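PDB 2RIJ: putative 2,3,4,5-tetrahydropyridine-2-carboxylate N- succinyltransferase from Campylobacter jejuni, which probably catalyses the succinyl-CoA-dependent conversion of cyclic tetrahydrodipicolinate into acyclic N-succinyl-L-2-amino-6-oxopimelate, the first step of the succinylase route to lysine. Local coordinates for residues G21-K26 and L129-E134; R35-K40 and K176-E181; D216-L221 and L232-T237; E333-L338 and N358-R363. All coordinates share one frame; numbering follows the deposited sequence.

Interaction 1: G21-K26 and L129-E134; sequences GYKKPK and LFEDKE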
loop_
_atom_site.group_PDB
_atom_site.type_symbol
_atom_site.label_atom_id
_atom_site.label_comp_id
_atom_site.label_asym_id
_atom_site.label_seq_id
_atom_site.Cartn_x
_atom_site.Cartn_y
_atom_site.Cartn_z
ATOM N N GLY A 21 68.606 -23.060 -4.550
ATOM C CA GLY A 21 67.241 -22.841 -4.107
ATOM C C GLY A 21 66.918 -21.414 -3.687
ATOM O O GLY A 21 65.794 -21.145 -3.268
ATOM N N TYR A 22 67.878 -20.494 -3.814
ATOM C CA TYR A 22 67.612 -19.088 -3.492
ATOM C C TYR A 22 66.346 -18.604 -4.205
ATOM O O TYR A 22 66.128 -18.926 -5.373
ATOM C CB TYR A 22 68.802 -18.195 -3.828
ATOM C CG TYR A 22 68.601 -16.792 -3.335
ATOM C CD1 TYR A 22 67.914 -15.855 -4.105
ATOM C CD2 TYR A 22 69.048 -16.410 -2.091
ATOM C CE1 TYR A 22 67.675 -14.540 -3.623
ATOM C CE2 TYR A 22 68.827 -15.111 -1.606
ATOM C CZ TYR A 22 68.156 -14.182 -2.394
ATOM O OH TYR A 22 67.965 -12.925 -1.896
ATOM N N LYS A 23 65.486 -17.889 -3.464
ATOM C CA LYS A 23 64.350 -17.153 -4.011
ATOM C C LYS A 23 64.405 -15.704 -3.527
ATOM O O LYS A 23 64.595 -15.470 -2.343
ATOM C CB LYS A 23 63.030 -17.733 -3.511
ATOM C CG LYS A 23 62.418 -18.805 -4.357
ATOM C CD LYS A 23 61.159 -19.375 -3.658
ATOM C CE LYS A 23 59.836 -18.832 -4.205
ATOM N NZ LYS A 23 58.692 -19.783 -3.875
ATOM N N LYS A 24 64.199 -14.750 -4.432
ATOM C CA LYS A 24 64.063 -13.360 -4.057
ATOM C C LYS A 24 62.774 -13.175 -3.260
ATOM O O LYS A 24 61.717 -13.640 -3.669
ATOM C CB LYS A 24 63.973 -12.469 -5.278
ATOM C CG LYS A 24 65.180 -12.463 -6.180
ATOM C CD LYS A 24 64.931 -11.449 -7.336
ATOM C CE LYS A 24 66.098 -11.419 -8.302
ATOM N NZ LYS A 24 66.011 -10.216 -9.202
ATOM N N PRO A 25 62.854 -12.525 -2.107
ATOM C CA PRO A 25 61.605 -12.215 -1.403
ATOM C C PRO A 25 60.688 -11.276 -2.178
ATOM O O PRO A 25 61.135 -10.327 -2.855
ATOM C CB PRO A 25 62.057 -11.519 -0.121
ATOM C CG PRO A 25 63.483 -11.715 -0.004
ATOM C CD PRO A 25 64.044 -12.084 -1.372
ATOM N N LYS A 26 59.396 -11.523 -2.050
ATOM C CA LYS A 26 58.415 -10.635 -2.635
ATOM C C LYS A 26 58.138 -9.434 -1.727
ATOM O O LYS A 26 57.755 -8.379 -2.214
ATOM C CB LYS A 26 57.136 -11.405 -2.909
ATOM C CG LYS A 26 57.401 -12.619 -3.794
ATOM C CD LYS A 26 56.138 -13.231 -4.385
ATOM C CE LYS A 26 56.483 -14.256 -5.514
ATOM N NZ LYS A 26 57.615 -13.816 -6.421
ATOM N N LEU A 129 58.523 -12.466 3.000
ATOM C CA LEU A 129 57.589 -13.337 2.323
ATOM C C LEU A 129 58.206 -13.785 1.004
ATOM O O LEU A 129 58.634 -12.949 0.198
ATOM C CB LEU A 129 56.255 -12.633 2.059
ATOM C CG LEU A 129 55.549 -11.998 3.242
ATOM C CD1 LEU A 129 54.217 -11.345 2.783
ATOM C CD2 LEU A 129 55.316 -13.030 4.305
ATOM N N PHE A 130 58.223 -15.098 0.784
ATOM C CA PHE A 130 58.610 -15.682 -0.549
ATOM C C PHE A 130 57.431 -15.910 -1.491
ATOM O O PHE A 130 57.597 -15.926 -2.705
ATOM C CB PHE A 130 59.337 -16.996 -0.363
ATOM C CG PHE A 130 60.652 -16.851 0.326
ATOM C CD1 PHE A 130 61.645 -16.072 -0.225
ATOM C CD2 PHE A 130 60.902 -17.505 1.519
ATOM C CE1 PHE A 130 62.862 -15.914 0.425
ATOM C CE2 PHE A 130 62.117 -17.364 2.163
ATOM C CZ PHE A 130 63.090 -16.559 1.626
ATOM N N GLU A 131 56.251 -16.094 -0.917
ATOM C CA GLU A 131 55.015 -16.199 -1.685
ATOM C C GLU A 131 53.869 -15.686 -0.835
ATOM O O GLU A 131 54.059 -15.364 0.338
ATOM C CB GLU A 131 54.759 -17.641 -2.150
ATOM C CG GLU A 131 54.844 -18.694 -1.062
ATOM C CD GLU A 131 55.263 -20.077 -1.571
ATOM O OE1 GLU A 131 55.321 -20.269 -2.797
ATOM O OE2 GLU A 131 55.537 -20.973 -0.742
ATOM N N ASP A 132 52.691 -15.579 -1.439
ATOM C CA ASP A 132 51.485 -15.074 -0.768
ATOM C C ASP A 132 50.607 -16.238 -0.321
ATOM O O ASP A 132 49.770 -16.729 -1.062
ATOM C CB ASP A 132 50.727 -14.113 -1.693
ATOM C CG ASP A 132 49.370 -13.692 -1.130
ATOM O OD1 ASP A 132 49.233 -13.568 0.113
ATOM O OD2 ASP A 132 48.436 -13.482 -1.948
ATOM N N LYS A 133 50.853 -16.714 0.880
ATOM C CA LYS A 133 50.075 -17.793 1.439
ATOM C C LYS A 133 49.672 -17.366 2.828
ATOM O O LYS A 133 49.987 -16.269 3.272
ATOM C CB LYS A 133 50.910 -19.081 1.501
ATOM C CG LYS A 133 51.568 -19.511 0.184
ATOM C CD LYS A 133 50.598 -20.218 -0.758
ATOM N N GLU A 134 48.998 -18.261 3.530
ATOM C CA GLU A 134 48.578 -17.985 4.871
ATOM C C GLU A 134 49.788 -17.668 5.736
ATOM O O GLU A 134 50.827 -18.337 5.645
ATOM C CB GLU A 134 47.910 -19.192 5.474
ATOM C CG GLU A 134 46.610 -19.574 4.861
ATOM C CD GLU A 134 45.928 -20.701 5.659
ATOM O OE1 GLU A 134 46.634 -21.376 6.476
ATOM O OE2 GLU A 134 44.692 -20.875 5.470
HETATM O O HOH W 1 59.962 -15.462 -4.109
#
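Phe130 lays one border of its ring, the CD1 and CE1 atoms, against the backbone of Lys23 to Pro25. The contact lies at one end of the antiparallel sheet of the N-terminal domain, where the loop leading into strand 27-35 meets the chain leaving the neighbouring strand 124-129. Phe130 CE1 comes within 3.3 Å of Lys23 O, which lies oblique to the ring, whereas Lys24 O sits at the ring edge, near its plane. Lys23 CB adds a contact of 3.9 Å to Phe130 CD1. On the side chain of Pro25, CG sits 4.3 Å from Phe130 CE1. Phe76 also meets the ring, and Pro25 rests on Ala60, placing the contact between the sheet end and helix 57-69. The strand pairing is carried on by the backbone: Lys26 N donates to Leu129 O over 2.8 Å. Further out, a salt bridge runs from Lys23 NZ to Glu131 OE1 at a long 3.6 Å; Glu131 adopts two conformers, which makes this link tentative. Lys26 instead lays its methylene chain beside a backbone oxygen, with CG, CD and CE all passing close to Phe130 O. Phe130 O accepts a hydrogen bond of 2.8 Å from a water, which gives its other proton to Lys24 O and so bridges the two backbones.

Interaction 2: R35-K40 and K176-E181; sequences RGQLNK and KPIELE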
loop_
_atom_site.group_PDB
_atom_site.type_symbol
_atom_site.label_atom_id
_atom_site.label_comp_id
_atom_site.label_asym_id
_atom_site.label_seq_id
_atom_site.Cartn_x
_atom_site.Cartn_y
_atom_site.Cartn_z
ATOM N N ARG A 35 57.346 -8.127 23.115
ATOM C CA ARG A 35 57.180 -9.492 23.649
ATOM C C ARG A 35 56.353 -9.484 24.932
ATOM O O ARG A 35 56.212 -8.454 25.568
ATOM C CB ARG A 35 58.547 -10.095 23.937
ATOM C CG ARG A 35 59.387 -10.246 22.655
ATOM C CD ARG A 35 60.851 -10.510 22.982
ATOM N NE ARG A 35 61.600 -10.764 21.759
ATOM C CZ ARG A 35 61.590 -11.927 21.123
ATOM N NH1 ARG A 35 60.850 -12.940 21.585
ATOM N NH2 ARG A 35 62.284 -12.064 20.004
ATOM N N GLY A 36 55.840 -10.644 25.313
ATOM C CA GLY A 36 55.065 -10.806 26.534
ATOM C C GLY A 36 55.869 -10.456 27.772
ATOM O O GLY A 36 57.059 -10.761 27.847
ATOM N N GLN A 37 55.218 -9.759 28.702
ATOM C CA GLN A 37 55.781 -9.402 30.001
ATOM C C GLN A 37 55.979 -10.676 30.852
ATOM O O GLN A 37 56.852 -10.717 31.704
ATOM C CB GLN A 37 54.836 -8.464 30.777
ATOM C CG GLN A 37 54.618 -7.064 30.212
ATOM C CD GLN A 37 53.735 -7.088 28.986
ATOM O OE1 GLN A 37 52.948 -8.029 28.812
ATOM N NE2 GLN A 37 53.892 -6.094 28.106
ATOM N N LEU A 38 55.126 -11.674 30.664
ATOM C CA LEU A 38 55.240 -12.968 31.333
ATOM C C LEU A 38 55.846 -14.011 30.386
ATOM O O LEU A 38 56.798 -14.706 30.730
ATOM C CB LEU A 38 53.864 -13.454 31.822
ATOM C CG LEU A 38 53.191 -12.745 32.993
ATOM C CD1 LEU A 38 51.964 -13.522 33.411
ATOM C CD2 LEU A 38 54.119 -12.610 34.142
ATOM N N ASN A 39 55.296 -14.109 29.185
ATOM C CA ASN A 39 55.771 -15.059 28.198
ATOM C C ASN A 39 56.611 -14.327 27.132
ATOM O O ASN A 39 56.099 -13.836 26.131
ATOM C CB ASN A 39 54.579 -15.800 27.596
ATOM C CG ASN A 39 53.622 -16.360 28.671
ATOM O OD1 ASN A 39 52.670 -15.685 29.114
ATOM N ND2 ASN A 39 53.872 -17.604 29.087
ATOM N N LYS A 40 57.920 -14.269 27.368
ATOM C CA LYS A 40 58.815 -13.465 26.535
ATOM C C LYS A 40 59.001 -14.041 25.135
ATOM O O LYS A 40 59.476 -13.360 24.257
ATOM C CB LYS A 40 60.165 -13.234 27.234
ATOM C CG LYS A 40 60.089 -12.229 28.409
ATOM N N LYS A 176 50.764 0.296 23.615
ATOM C CA LYS A 176 51.689 -0.767 24.011
ATOM C C LYS A 176 50.907 -1.989 24.509
ATOM O O LYS A 176 50.051 -1.835 25.385
ATOM C CB LYS A 176 52.590 -0.292 25.169
ATOM C CG LYS A 176 53.307 1.017 24.939
ATOM C CD LYS A 176 54.143 0.920 23.737
ATOM C CE LYS A 176 55.300 1.916 23.743
ATOM N NZ LYS A 176 56.078 1.648 22.486
ATOM N N PRO A 177 51.208 -3.191 23.977
ATOM C CA PRO A 177 50.504 -4.388 24.390
ATOM C C PRO A 177 50.971 -4.919 25.758
ATOM O O PRO A 177 52.172 -4.915 26.082
ATOM C CB PRO A 177 50.779 -5.378 23.244
ATOM C CG PRO A 177 52.163 -4.955 22.716
ATOM C CD PRO A 177 52.200 -3.457 22.920
ATOM N N ILE A 178 50.011 -5.375 26.549
ATOM C CA ILE A 178 50.253 -5.988 27.847
ATOM C C ILE A 178 49.428 -7.264 27.929
ATOM O O ILE A 178 48.227 -7.247 27.693
ATOM C CB ILE A 178 49.818 -5.053 28.987
ATOM C CG1 ILE A 178 50.468 -3.676 28.811
ATOM C CG2 ILE A 178 50.089 -5.721 30.392
ATOM C CD1 ILE A 178 50.003 -2.632 29.812
ATOM N N GLU A 179 50.073 -8.370 28.257
ATOM C CA GLU A 179 49.376 -9.638 28.471
ATOM C C GLU A 179 48.353 -9.497 29.572
ATOM O O GLU A 179 48.644 -8.928 30.611
ATOM C CB GLU A 179 50.360 -10.744 28.858
ATOM C CG GLU A 179 51.422 -11.034 27.838
ATOM C CD GLU A 179 52.184 -12.320 28.167
ATOM O OE1 GLU A 179 51.640 -13.414 27.894
ATOM O OE2 GLU A 179 53.312 -12.223 28.710
ATOM N N LEU A 180 47.139 -9.987 29.333
ATOM C CA LEU A 180 46.071 -9.926 30.320
ATOM C C LEU A 180 46.507 -10.653 31.612
ATOM O O LEU A 180 46.206 -10.202 32.711
ATOM C CB LEU A 180 44.747 -10.504 29.751
ATOM C CG LEU A 180 44.141 -9.651 28.598
ATOM C CD1 LEU A 180 43.035 -10.403 27.870
ATOM C CD2 LEU A 180 43.649 -8.311 29.112
ATOM N N GLU A 181 47.233 -11.759 31.485
ATOM C CA GLU A 181 47.630 -12.531 32.654
ATOM C C GLU A 181 48.621 -11.744 33.511
ATOM O O GLU A 181 48.673 -11.898 34.730
ATOM C CB GLU A 181 48.189 -13.891 32.237
ATOM C CG GLU A 181 48.363 -14.888 33.388
ATOM C CD GLU A 181 47.128 -15.001 34.331
ATOM O OE1 GLU A 181 45.968 -15.202 33.880
ATOM O OE2 GLU A 181 47.339 -14.897 35.558
#
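Glu179 reaches with its carboxylate into the bend of the loop 36-40, which connects strands 27-35 and 43-48 of a beta hairpin. Its CG is anti to the carbonyl carbon and the chain is extended beyond it (chi2 -169°), which sends CD toward the loop backbone. There Glu179 OE2 accepts two main-chain hydrogen bonds: Leu38 N meets it nearly head-on at 2.7 Å, while Asn39 N, 2.8 Å away, comes to the syn lone pair on a straight path of 170°. Gly36 CA lies 3.1 Å from Glu179 OE2, so the loop curls closely around it. Gln37 runs past Glu179 in the opposite direction, its chain bent at chi2 (74°) to bring CD, and with it the amide, beside the backbone of Pro177 to Glu179. The amide is held by both of its polar atoms. Gln37 OE1 accepts from Glu179 N at 2.9 Å, with the donor tilted from the carbonyl plane, and Gln37 NE2 donates to a lone pair of Pro177 O at 2.9 Å. Leu38 supplies the apolar portion: its CD1 touches Glu181 C at 3.8 Å, in the first turn of helix 180-192, and Tyr182 also meets Leu38. Glu179 occupies the N-cap position of this helix, yet spends its carboxylate on the hairpin loop. Two N-H groups converging on one oxygen would favour the ionised carboxylate, so this link between the N-terminal and middle regions is probably charge-assisted at a buried acceptor.

Interaction 3: D216-L221 and L232-T237; sequences DNTRIL and LAAGTT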
loop_
_atom_site.group_PDB
_atom_site.type_symbol
_atom_site.label_atom_id
_atom_site.label_comp_id
_atom_site.label_asym_id
_atom_site.label_seq_id
_atom_site.Cartn_x
_atom_site.Cartn_y
_atom_site.Cartn_z
ATOM N N ASP A 216 49.330 14.007 3.642
ATOM C CA ASP A 216 48.983 15.309 4.200
ATOM C C ASP A 216 47.525 15.714 4.028
ATOM O O ASP A 216 47.030 16.578 4.780
ATOM C CB ASP A 216 49.819 16.437 3.557
ATOM C CG ASP A 216 51.269 16.466 4.014
ATOM O OD1 ASP A 216 51.625 15.941 5.080
ATOM O OD2 ASP A 216 52.057 17.067 3.269
ATOM N N ASN A 217 46.855 15.132 3.035
ATOM C CA ASN A 217 45.422 15.377 2.799
ATOM C C ASN A 217 44.473 14.262 3.286
ATOM O O ASN A 217 43.285 14.256 2.912
ATOM C CB ASN A 217 45.136 15.670 1.330
ATOM C CG ASN A 217 45.537 14.525 0.390
ATOM O OD1 ASN A 217 46.367 13.695 0.720
ATOM N ND2 ASN A 217 44.914 14.485 -0.803
ATOM N N THR A 218 44.978 13.377 4.152
ATOM C CA THR A 218 44.186 12.302 4.735
ATOM C C THR A 218 43.998 12.587 6.191
ATOM O O THR A 218 44.934 12.923 6.935
ATOM C CB THR A 218 44.854 10.964 4.519
ATOM O OG1 THR A 218 44.956 10.756 3.124
ATOM C CG2 THR A 218 44.094 9.814 5.176
ATOM N N ARG A 219 42.752 12.490 6.615
ATOM C CA ARG A 219 42.402 12.761 8.030
ATOM C C ARG A 219 41.681 11.600 8.672
ATOM O O ARG A 219 40.793 10.994 8.052
ATOM C CB ARG A 219 41.558 14.011 8.075
ATOM C CG ARG A 219 42.257 15.194 7.419
ATOM C CD ARG A 219 41.474 16.489 7.559
ATOM N NE ARG A 219 40.284 16.483 6.718
ATOM C CZ ARG A 219 39.095 16.999 6.994
ATOM N NH1 ARG A 219 38.796 17.569 8.159
ATOM N NH2 ARG A 219 38.162 16.923 6.058
ATOM N N ILE A 220 42.038 11.308 9.924
ATOM C CA ILE A 220 41.391 10.272 10.708
ATOM C C ILE A 220 41.118 10.924 12.029
ATOM O O ILE A 220 42.060 11.202 12.830
ATOM C CB ILE A 220 42.295 9.068 10.917
ATOM C CG1 ILE A 220 42.632 8.402 9.591
ATOM C CG2 ILE A 220 41.701 8.126 11.959
ATOM C CD1 ILE A 220 43.819 7.391 9.680
ATOM N N LEU A 221 39.864 11.235 12.287
ATOM C CA LEU A 221 39.525 12.105 13.462
ATOM C C LEU A 221 39.473 11.378 14.793
ATOM O O LEU A 221 39.293 12.007 15.831
ATOM C CB LEU A 221 38.225 12.905 13.216
ATOM C CG LEU A 221 38.408 14.243 12.487
ATOM C CD1 LEU A 221 38.900 14.016 11.076
ATOM C CD2 LEU A 221 37.093 15.079 12.540
ATOM N N LEU A 232 43.427 3.403 3.226
ATOM C CA LEU A 232 42.779 4.675 2.936
ATOM C C LEU A 232 43.511 5.419 1.817
ATOM O O LEU A 232 44.660 5.810 1.982
ATOM C CB LEU A 232 42.751 5.514 4.199
ATOM C CG LEU A 232 42.200 4.862 5.489
ATOM C CD1 LEU A 232 42.188 5.955 6.589
ATOM C CD2 LEU A 232 40.791 4.213 5.273
ATOM N N ALA A 233 42.845 5.614 0.685
ATOM C CA ALA A 233 43.414 6.390 -0.423
ATOM C C ALA A 233 43.623 7.816 0.033
ATOM O O ALA A 233 42.871 8.326 0.883
ATOM C CB ALA A 233 42.527 6.329 -1.687
ATOM N N ALA A 234 44.667 8.435 -0.503
ATOM C CA ALA A 234 45.027 9.838 -0.206
ATOM C C ALA A 234 43.796 10.729 -0.382
ATOM O O ALA A 234 43.054 10.614 -1.367
ATOM C CB ALA A 234 46.230 10.318 -1.110
ATOM N N GLY A 235 43.555 11.586 0.605
ATOM C CA GLY A 235 42.450 12.484 0.531
ATOM C C GLY A 235 41.230 11.987 1.276
ATOM O O GLY A 235 40.260 12.708 1.380
ATOM N N THR A 236 41.245 10.743 1.783
ATOM C CA THR A 236 40.099 10.266 2.577
ATOM C C THR A 236 39.980 10.973 3.935
ATOM O O THR A 236 41.001 11.298 4.549
ATOM C CB THR A 236 40.270 8.738 2.763
ATOM O OG1 THR A 236 40.205 8.123 1.456
ATOM C CG2 THR A 236 39.195 8.089 3.706
ATOM N N THR A 237 38.744 11.180 4.402
ATOM C CA THR A 237 38.415 11.671 5.748
ATOM C C THR A 237 37.573 10.632 6.473
ATOM O O THR A 237 36.520 10.188 5.976
ATOM C CB THR A 237 37.643 13.007 5.698
ATOM O OG1 THR A 237 38.396 13.960 4.937
ATOM C CG2 THR A 237 37.351 13.580 7.087
HETATM O O HOH W 2 41.003 14.895 4.259
#
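Arg219 N donates to Thr236 O over 3.0 Å, almost along the C=O axis, and Thr218 OG1 accepts from Gly235 N at 3.0 Å. These bonds pair successive courses of chain at the start of the left-handed parallel beta-helix of the hexapeptide-repeat acyltransferases, with Arg219 and Thr237 as the parallel bridge. Thr218 OG1 is also hydrogen-bonded to Glu215 OE1, a second partner that helps orient the hydroxyl. In the type II turn from Ala233 to Thr236, Ala233 O accepts from both N and OG1 of Thr236, and Gly235 takes up the positive phi. The side chains of Arg219 and Thr237 run abreast in the same direction. A weak bond of 3.2 Å joins Arg219 NH2 to Thr237 OG1, while Thr237 CG2 lies over one face of the guanidinium, toward its rim. A water ties Asn217 O, Arg219 NE and Thr237 OG1 together. Arg219 NH1 forms a salt bridge with Asp203 of a neighbouring subunit, which places this coil at a subunit interface. The Thr237 side chain is about 7 Å from that of Glu258, the predicted acyl-anhydride residue. Apolar packing completes the contact, where Ile220 and Leu232 cross obliquely with their CD1 atoms 3.8 Å apart.

Interaction 4: E333-L338 and N358-R363; sequences EELAKL and NGLHFR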
loop_
_atom_site.group_PDB
_atom_site.type_symbol
_atom_site.label_atom_id
_atom_site.label_comp_id
_atom_site.label_asym_id
_atom_site.label_seq_id
_atom_site.Cartn_x
_atom_site.Cartn_y
_atom_site.Cartn_z
ATOM N N GLU A 333 14.452 2.037 -19.210
ATOM C CA GLU A 333 15.131 2.360 -20.474
ATOM C C GLU A 333 16.435 3.109 -20.266
ATOM O O GLU A 333 17.435 2.811 -20.927
ATOM C CB GLU A 333 14.199 3.119 -21.443
ATOM C CG GLU A 333 12.946 2.350 -21.783
ATOM N N GLU A 334 16.440 4.055 -19.334
ATOM C CA GLU A 334 17.644 4.816 -19.034
ATOM C C GLU A 334 18.670 3.952 -18.297
ATOM O O GLU A 334 19.879 4.067 -18.550
ATOM C CB GLU A 334 17.301 6.062 -18.191
ATOM C CG GLU A 334 16.625 7.198 -18.965
ATOM C CD GLU A 334 17.462 7.685 -20.160
ATOM O OE1 GLU A 334 18.602 8.198 -19.976
ATOM O OE2 GLU A 334 16.968 7.548 -21.303
ATOM N N LEU A 335 18.195 3.104 -17.385
ATOM C CA LEU A 335 19.095 2.191 -16.681
ATOM C C LEU A 335 19.726 1.176 -17.659
ATOM O O LEU A 335 20.896 0.898 -17.550
ATOM C CB LEU A 335 18.412 1.503 -15.482
ATOM C CG LEU A 335 18.250 2.368 -14.203
ATOM C CD1 LEU A 335 17.328 1.623 -13.201
ATOM C CD2 LEU A 335 19.610 2.772 -13.551
ATOM N N ALA A 336 18.957 0.673 -18.619
ATOM C CA ALA A 336 19.511 -0.167 -19.718
ATOM C C ALA A 336 20.692 0.478 -20.421
ATOM O O ALA A 336 21.694 -0.180 -20.707
ATOM C CB ALA A 336 18.432 -0.493 -20.703
ATOM N N LYS A 337 20.612 1.779 -20.665
ATOM C CA LYS A 337 21.705 2.481 -21.314
ATOM C C LYS A 337 22.983 2.481 -20.507
ATOM O O LYS A 337 24.065 2.375 -21.068
ATOM C CB LYS A 337 21.320 3.923 -21.606
ATOM C CG LYS A 337 20.247 4.071 -22.661
ATOM C CD LYS A 337 20.046 5.543 -23.013
ATOM C CE LYS A 337 18.698 5.808 -23.675
ATOM N NZ LYS A 337 18.550 7.265 -24.029
ATOM N N LEU A 338 22.864 2.648 -19.191
ATOM C CA LEU A 338 24.024 2.643 -18.318
ATOM C C LEU A 338 24.514 1.197 -18.076
ATOM O O LEU A 338 25.610 0.992 -17.584
ATOM C CB LEU A 338 23.652 3.326 -16.970
ATOM C CG LEU A 338 23.268 4.795 -17.039
ATOM C CD1 LEU A 338 22.760 5.320 -15.720
ATOM C CD2 LEU A 338 24.511 5.582 -17.519
ATOM N N ASN A 358 25.385 0.245 -12.472
ATOM C CA ASN A 358 25.674 1.684 -12.372
ATOM C C ASN A 358 24.431 2.538 -12.389
ATOM O O ASN A 358 23.438 2.199 -13.068
ATOM C CB ASN A 358 26.542 2.112 -13.584
ATOM C CG ASN A 358 27.779 1.282 -13.720
ATOM O OD1 ASN A 358 28.615 1.183 -12.800
ATOM N ND2 ASN A 358 27.918 0.661 -14.871
ATOM N N GLY A 359 24.486 3.692 -11.737
ATOM C CA GLY A 359 23.412 4.671 -11.830
ATOM C C GLY A 359 22.120 4.363 -11.094
ATOM O O GLY A 359 21.090 4.968 -11.372
ATOM N N LEU A 360 22.170 3.431 -10.142
ATOM C CA LEU A 360 20.997 3.040 -9.375
ATOM C C LEU A 360 20.696 4.044 -8.264
ATOM O O LEU A 360 21.579 4.594 -7.611
ATOM C CB LEU A 360 21.159 1.657 -8.728
ATOM C CG LEU A 360 21.484 0.451 -9.633
ATOM C CD1 LEU A 360 21.488 -0.834 -8.793
ATOM C CD2 LEU A 360 20.449 0.314 -10.720
ATOM N N HIS A 361 19.419 4.235 -8.048
ATOM C CA HIS A 361 18.939 5.073 -6.963
ATOM C C HIS A 361 17.941 4.274 -6.173
ATOM O O HIS A 361 16.821 4.014 -6.633
ATOM C CB HIS A 361 18.355 6.373 -7.485
ATOM C CG HIS A 361 17.958 7.337 -6.408
ATOM N ND1 HIS A 361 17.518 8.609 -6.689
ATOM C CD2 HIS A 361 17.993 7.241 -5.055
ATOM C CE1 HIS A 361 17.254 9.237 -5.554
ATOM N NE2 HIS A 361 17.567 8.441 -4.547
ATOM N N PHE A 362 18.346 3.869 -4.970
ATOM C CA PHE A 362 17.490 3.120 -4.065
ATOM C C PHE A 362 16.775 4.111 -3.127
ATOM O O PHE A 362 17.386 4.940 -2.451
ATOM C CB PHE A 362 18.263 2.074 -3.235
ATOM C CG PHE A 362 18.899 0.972 -4.066
ATOM C CD1 PHE A 362 18.167 -0.146 -4.407
ATOM C CD2 PHE A 362 20.214 1.074 -4.530
ATOM C CE1 PHE A 362 18.727 -1.163 -5.170
ATOM C CE2 PHE A 362 20.780 0.038 -5.280
ATOM C CZ PHE A 362 20.040 -1.060 -5.586
ATOM N N ARG A 363 15.466 4.028 -3.148
ATOM C CA ARG A 363 14.597 4.949 -2.393
ATOM C C ARG A 363 13.325 4.252 -1.984
ATOM O O ARG A 363 13.042 3.141 -2.428
ATOM C CB ARG A 363 14.332 6.197 -3.213
ATOM C CG ARG A 363 13.793 5.977 -4.601
ATOM C CD ARG A 363 13.617 7.347 -5.257
ATOM N NE ARG A 363 13.124 7.251 -6.632
ATOM C CZ ARG A 363 11.853 7.014 -6.954
ATOM N NH1 ARG A 363 10.925 6.831 -6.009
ATOM N NH2 ARG A 363 11.505 6.969 -8.241
#
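Asn358 faces the C-terminal end of helix 332-338, its ND2 3.6 Å from Leu338 O, a loose polar approach. The other end of this amide is anchored away from the helix, since OD1 accepts from Asp311 N. The Asn358 carbonyl turns to the leucines: O lies 3.9 Å from Leu335 CD2 and comes near Leu338 CD1 as well. Gly359 follows with a positive phi of 74°, and its bare CA fits against Leu338 CD1 at 4.0 Å. Gly359 O lies 3.4 Å from Leu335 CD2, the tightest approach between the two segments. Leu335 CG stands anti to the carbonyl carbon and beside the backbone N, and CD2 is the branch that meets residues 358-360. At Leu360 the contact becomes wholly apolar: its CD2 lies 3.8 Å from Leu335 CD2, the two side chains crossing at about a right angle. Here strand 360-364 begins. It runs parallel to strand 314-315 of the left-handed beta-helix and antiparallel to strand 371-375, and helix 332-338 packs against the start of this strand, in the C-terminal extension of the coil. Leu375 and Ala379 add to the cover over Leu338, and Phe344 to that over Leu335. Beyond Leu360 the strand leaves the helix behind. His361 turns NE2 to Asp316 OD1, and the ring of Phe362 meets Phe327 edge to face. Arg363, predicted to bind succinyl-CoA, lays its CD over the centre of the His361 ring at a height of 4.1 Å.

The four contacts illustrate how chemistry follows position. Interactions 1 and 2 belong to opposite ends of strand 27-35: the first joins it to its sheet neighbour through backbone and an aromatic ring, the second tethers its hairpin to the middle region through a carboxylate. Their nearest atoms are about 17 Å apart. Interactions 3 and 4 reach the same mixed sheet, at the opening coil and the C-terminal extension of the beta-helix, with centres about 30 Å apart. Polar pairing dominates interaction 3, much of which faces another subunit; no other chain touches interaction 4, which is buried and rests mainly on leucines. Interactions 1 to 3 are only partly buried, with charged or hydrated margins.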